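PDB 1VMJ: uncharacterized protein from Thermotoga maritima, which is of unknown function but belongs to the UPF0047 (YjbQ) family and may act as a thiamin phosphate synthase. Local coordinates for residues C53-M56 with S61-I64; L82-E85 with S89-K92. All coordinates share one frame; numbering follows the deposited sequence. Where two conformers were deposited one is given.

Contact 1: C53-M56 with S61-I64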
# COMPACT_ATOMS: atom_id res chain seq x y z
N CYS A 53 -10.23 -3.31 2.91
CA CYS A 53 -11.11 -2.32 2.37
C CYS A 53 -10.39 -1.61 1.24
O CYS A 53 -9.34 -0.97 1.46
CB CYS A 53 -11.51 -1.33 3.46
SG CYS A 53 -12.67 -0.08 2.87
N ASN A 54 -10.96 -1.69 0.04
CA ASN A 54 -10.31 -1.15 -1.14
C ASN A 54 -11.26 -0.40 -2.04
O ASN A 54 -12.43 -0.71 -2.12
CB ASN A 54 -9.55 -2.22 -1.91
CG ASN A 54 -10.45 -3.23 -2.62
OD1 ASN A 54 -10.75 -4.29 -2.07
ND2 ASN A 54 -10.88 -2.92 -3.86
N ALA A 55 -10.71 0.60 -2.74
CA ALA A 55 -11.42 1.26 -3.82
C ALA A 55 -11.54 0.27 -4.97
O ALA A 55 -10.54 -0.32 -5.38
CB ALA A 55 -10.67 2.48 -4.24
N MET A 56 -12.75 0.10 -5.50
CA MET A 56 -12.98 -0.78 -6.64
C MET A 56 -12.77 -0.06 -7.95
O MET A 56 -12.80 -0.67 -9.01
CB MET A 56 -14.39 -1.34 -6.59
CG MET A 56 -14.65 -2.12 -5.33
SD MET A 56 -16.22 -3.01 -5.34
CE MET A 56 -15.82 -4.49 -6.24
N SER A 61 -9.19 6.06 -3.78
CA SER A 61 -8.36 5.43 -2.75
C SER A 61 -9.15 5.07 -1.53
O SER A 61 -10.16 5.68 -1.24
CB SER A 61 -7.27 6.41 -2.29
OG SER A 61 -6.36 6.67 -3.33
N VAL A 62 -8.63 4.09 -0.78
CA VAL A 62 -8.97 3.91 0.63
C VAL A 62 -7.66 3.98 1.43
O VAL A 62 -6.68 3.34 1.08
CB VAL A 62 -9.69 2.62 0.89
CG1 VAL A 62 -9.90 2.41 2.37
CG2 VAL A 62 -11.03 2.60 0.18
N PHE A 63 -7.63 4.82 2.45
CA PHE A 63 -6.41 5.07 3.22
C PHE A 63 -6.81 5.41 4.64
O PHE A 63 -7.99 5.67 4.93
CB PHE A 63 -5.56 6.18 2.60
CG PHE A 63 -6.22 7.56 2.64
CD1 PHE A 63 -7.11 7.97 1.66
CD2 PHE A 63 -5.95 8.43 3.68
CE1 PHE A 63 -7.75 9.22 1.74
CE2 PHE A 63 -6.53 9.67 3.73
CZ PHE A 63 -7.45 10.06 2.76
N ILE A 64 -5.80 5.36 5.50
CA ILE A 64 -5.96 5.71 6.90
C ILE A 64 -5.11 6.93 7.23
O ILE A 64 -3.90 6.96 6.97
CB ILE A 64 -5.59 4.55 7.84
CG1 ILE A 64 -6.74 3.53 7.83
CG2 ILE A 64 -5.37 5.03 9.26
CD1 ILE A 64 -6.42 2.17 8.34

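Contact 2: L82-E85 with S89-K92. With SO4 (sulfate ion), chain D.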
# COMPACT_ATOMS: atom_id res chain seq x y z
N LEU A 82 1.99 17.01 -6.66
CA LEU A 82 2.62 15.80 -7.16
C LEU A 82 2.02 15.28 -8.44
O LEU A 82 2.73 14.66 -9.25
CB LEU A 82 2.53 14.70 -6.11
CG LEU A 82 3.24 14.90 -4.79
CD1 LEU A 82 3.06 13.67 -3.95
CD2 LEU A 82 4.68 15.21 -5.02
N ALA A 83 0.71 15.50 -8.63
CA ALA A 83 -0.03 14.95 -9.76
C ALA A 83 -1.13 15.91 -10.19
O ALA A 83 -2.31 15.67 -9.97
CB ALA A 83 -0.61 13.61 -9.35
N PRO A 84 -0.74 17.04 -10.79
CA PRO A 84 -1.68 18.09 -11.15
C PRO A 84 -2.76 17.64 -12.11
O PRO A 84 -2.50 16.93 -13.06
CB PRO A 84 -0.79 19.16 -11.78
CG PRO A 84 0.44 18.49 -12.10
CD PRO A 84 0.63 17.43 -11.10
N GLU A 85 -3.99 18.08 -11.83
CA GLU A 85 -5.11 17.80 -12.70
C GLU A 85 -4.89 18.34 -14.10
O GLU A 85 -5.16 17.65 -15.09
CB GLU A 85 -6.36 18.43 -12.11
CG GLU A 85 -7.61 18.15 -12.91
CD GLU A 85 -8.85 18.82 -12.34
OE1 GLU A 85 -8.85 19.23 -11.15
OE2 GLU A 85 -9.85 18.89 -13.08
N SER A 89 -4.01 18.17 -21.26
CA SER A 89 -3.16 17.81 -22.40
C SER A 89 -1.81 17.21 -22.02
O SER A 89 -1.18 16.59 -22.87
CB SER A 89 -2.94 19.04 -23.28
OG SER A 89 -2.22 20.04 -22.57
N GLN A 90 -1.36 17.37 -20.78
CA GLN A 90 -0.07 16.82 -20.39
C GLN A 90 -0.10 15.33 -20.25
O GLN A 90 0.95 14.72 -20.16
CB GLN A 90 0.39 17.41 -19.09
CG GLN A 90 -0.28 16.88 -17.87
CD GLN A 90 0.04 17.68 -16.63
OE1 GLN A 90 1.17 17.67 -16.17
NE2 GLN A 90 -0.98 18.33 -16.04
N TYR A 91 -1.29 14.75 -20.21
CA TYR A 91 -1.44 13.31 -20.03
C TYR A 91 -2.01 12.63 -21.26
O TYR A 91 -3.12 12.97 -21.72
CB TYR A 91 -2.34 13.00 -18.84
CG TYR A 91 -1.90 13.58 -17.53
CD1 TYR A 91 -0.71 13.17 -16.92
CD2 TYR A 91 -2.66 14.56 -16.89
CE1 TYR A 91 -0.30 13.68 -15.72
CE2 TYR A 91 -2.25 15.11 -15.66
CZ TYR A 91 -1.07 14.66 -15.08
OH TYR A 91 -0.64 15.16 -13.87
N LYS A 92 -1.29 11.63 -21.76
CA LYS A 92 -1.74 10.86 -22.92
C LYS A 92 -3.02 10.08 -22.66
O LYS A 92 -3.76 9.83 -23.59
CB LYS A 92 -0.66 9.89 -23.41
CG LYS A 92 0.63 10.55 -23.85
CD LYS A 92 0.40 11.58 -24.93
S SO4 D . -6.18 21.69 -21.21
O1 SO4 D . -6.44 21.57 -19.77
O2 SO4 D . -7.54 21.78 -21.77
O3 SO4 D . -5.46 20.57 -21.81
O4 SO4 D . -5.44 22.92 -21.54

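Contact 1: C53-M56 with S61-I64
V62 is the side chain on which this contact turns. Its bond from CA to CB points toward strand 53-55, and its two methyls part over that strand. CG1 stands anti to the backbone N (chi1 175°) and heads for C53. It lies 3.5 Å from C53 O and 3.8 Å from C53 SG. CG2 lies beside the backbone N and covers the next peptide, 3.7 Å from N54 C and 3.6 Å from A55 N. The thiol of C53 is anti to its own backbone N, and its SG packs against CG1 of V62.

A55 also points toward the partner strand, but its methyl meets main chain. A55 CB packs 3.9 Å from S61 N and is more distant from V62. N54 points the other way. Its amide is held within its own strand, where N54 ND2 donates to A55 O at 3.0 Å. The donor sits above the carbonyl plane, while A55 O lies nearly in the amide plane.

An alanine in place of V62 would probably open a gap over the N54-A55 peptide and remove the methyl that packs against C53 SG.

The short strand axes run 139° apart in direction and approach to 5.3 Å. The contact packs one sheet on the other: consecutive strands 49-55 and 60-65 lie in the five-stranded and three-stranded sheets and meet through side chains. Their backbone bonds go to other strands and loops. C53 and A55 pair with V114 and R112, N54 with L145 of strand 142-150, and S61 with G134 of strand 130-135. V114 of strand 113-119 also touches V62, and R107 of helix 101-110 packs against A55.

Contact 2: L82-E85 with S89-K92
Y91 OH donates a hydrogen bond to P84 O, with 2.7 Å between the two atoms. The hydroxyl lies in the carbonyl plane and on a lone pair, and the C=O...O angle is 140°. This is the polar link between the two segments.

The other approaches between the segments are looser. P84 O sits at the ring edge, in plane, 3.2 Å from Y91 CE2. E85 O lies at the same edge but further off. The proline ring crosses the tyrosine side chain at about a right angle, and P84 CD comes to 3.8 Å from Y91 OH. Q90 crosses P84 in the same way. Q90 NE2 comes to 3.6 Å from P84 O, but its hydrogen bond goes to P87 O.

Within 89-92, Q90 CG lies over the centre of one face of the Y91 ring, 3.3 Å above its plane. Chi1 of Q90 is 76°, which sets CG between the backbone N and the carbonyl carbon.

The charged and ionic partners lie to the side. E85 forms a salt bridge with R28 and a hydrogen bond with Y88. S89 N donates to sulfate O3 at 2.9 Å, and Y88 N binds the same ion, probably from the crystallisation liquor.

The hydrogen bond places the hydroxyl end of Y91, and Q90 CG over one face limits how the ring can turn. A neutral phenol-to-carbonyl bond thus ties the chain just after helix 69-82 to 89-92, while charged K106 and R28 bind A83 O and E85 beside it.

Overall arrangement
Contact 1 closes before contact 2 opens along the chain. Helix 69-82 follows strand 60-65 of contact 1 and runs into 82-85. The centres are 22 Å apart, and the nearest atoms are about 11 Å apart, so the two do not touch. Contact 1 is buried near the chain centre, where the five-stranded and three-stranded sheets meet. Contact 2 lies at the periphery, in the loop between helices 69-82 and 101-110. Helix 101-110 is common ground: it packs on A55 and S61 in one contact, and on A83 and Y91 in the other. Both contacts also reach the second subunit, so core and outer loop alike border the trimer interface.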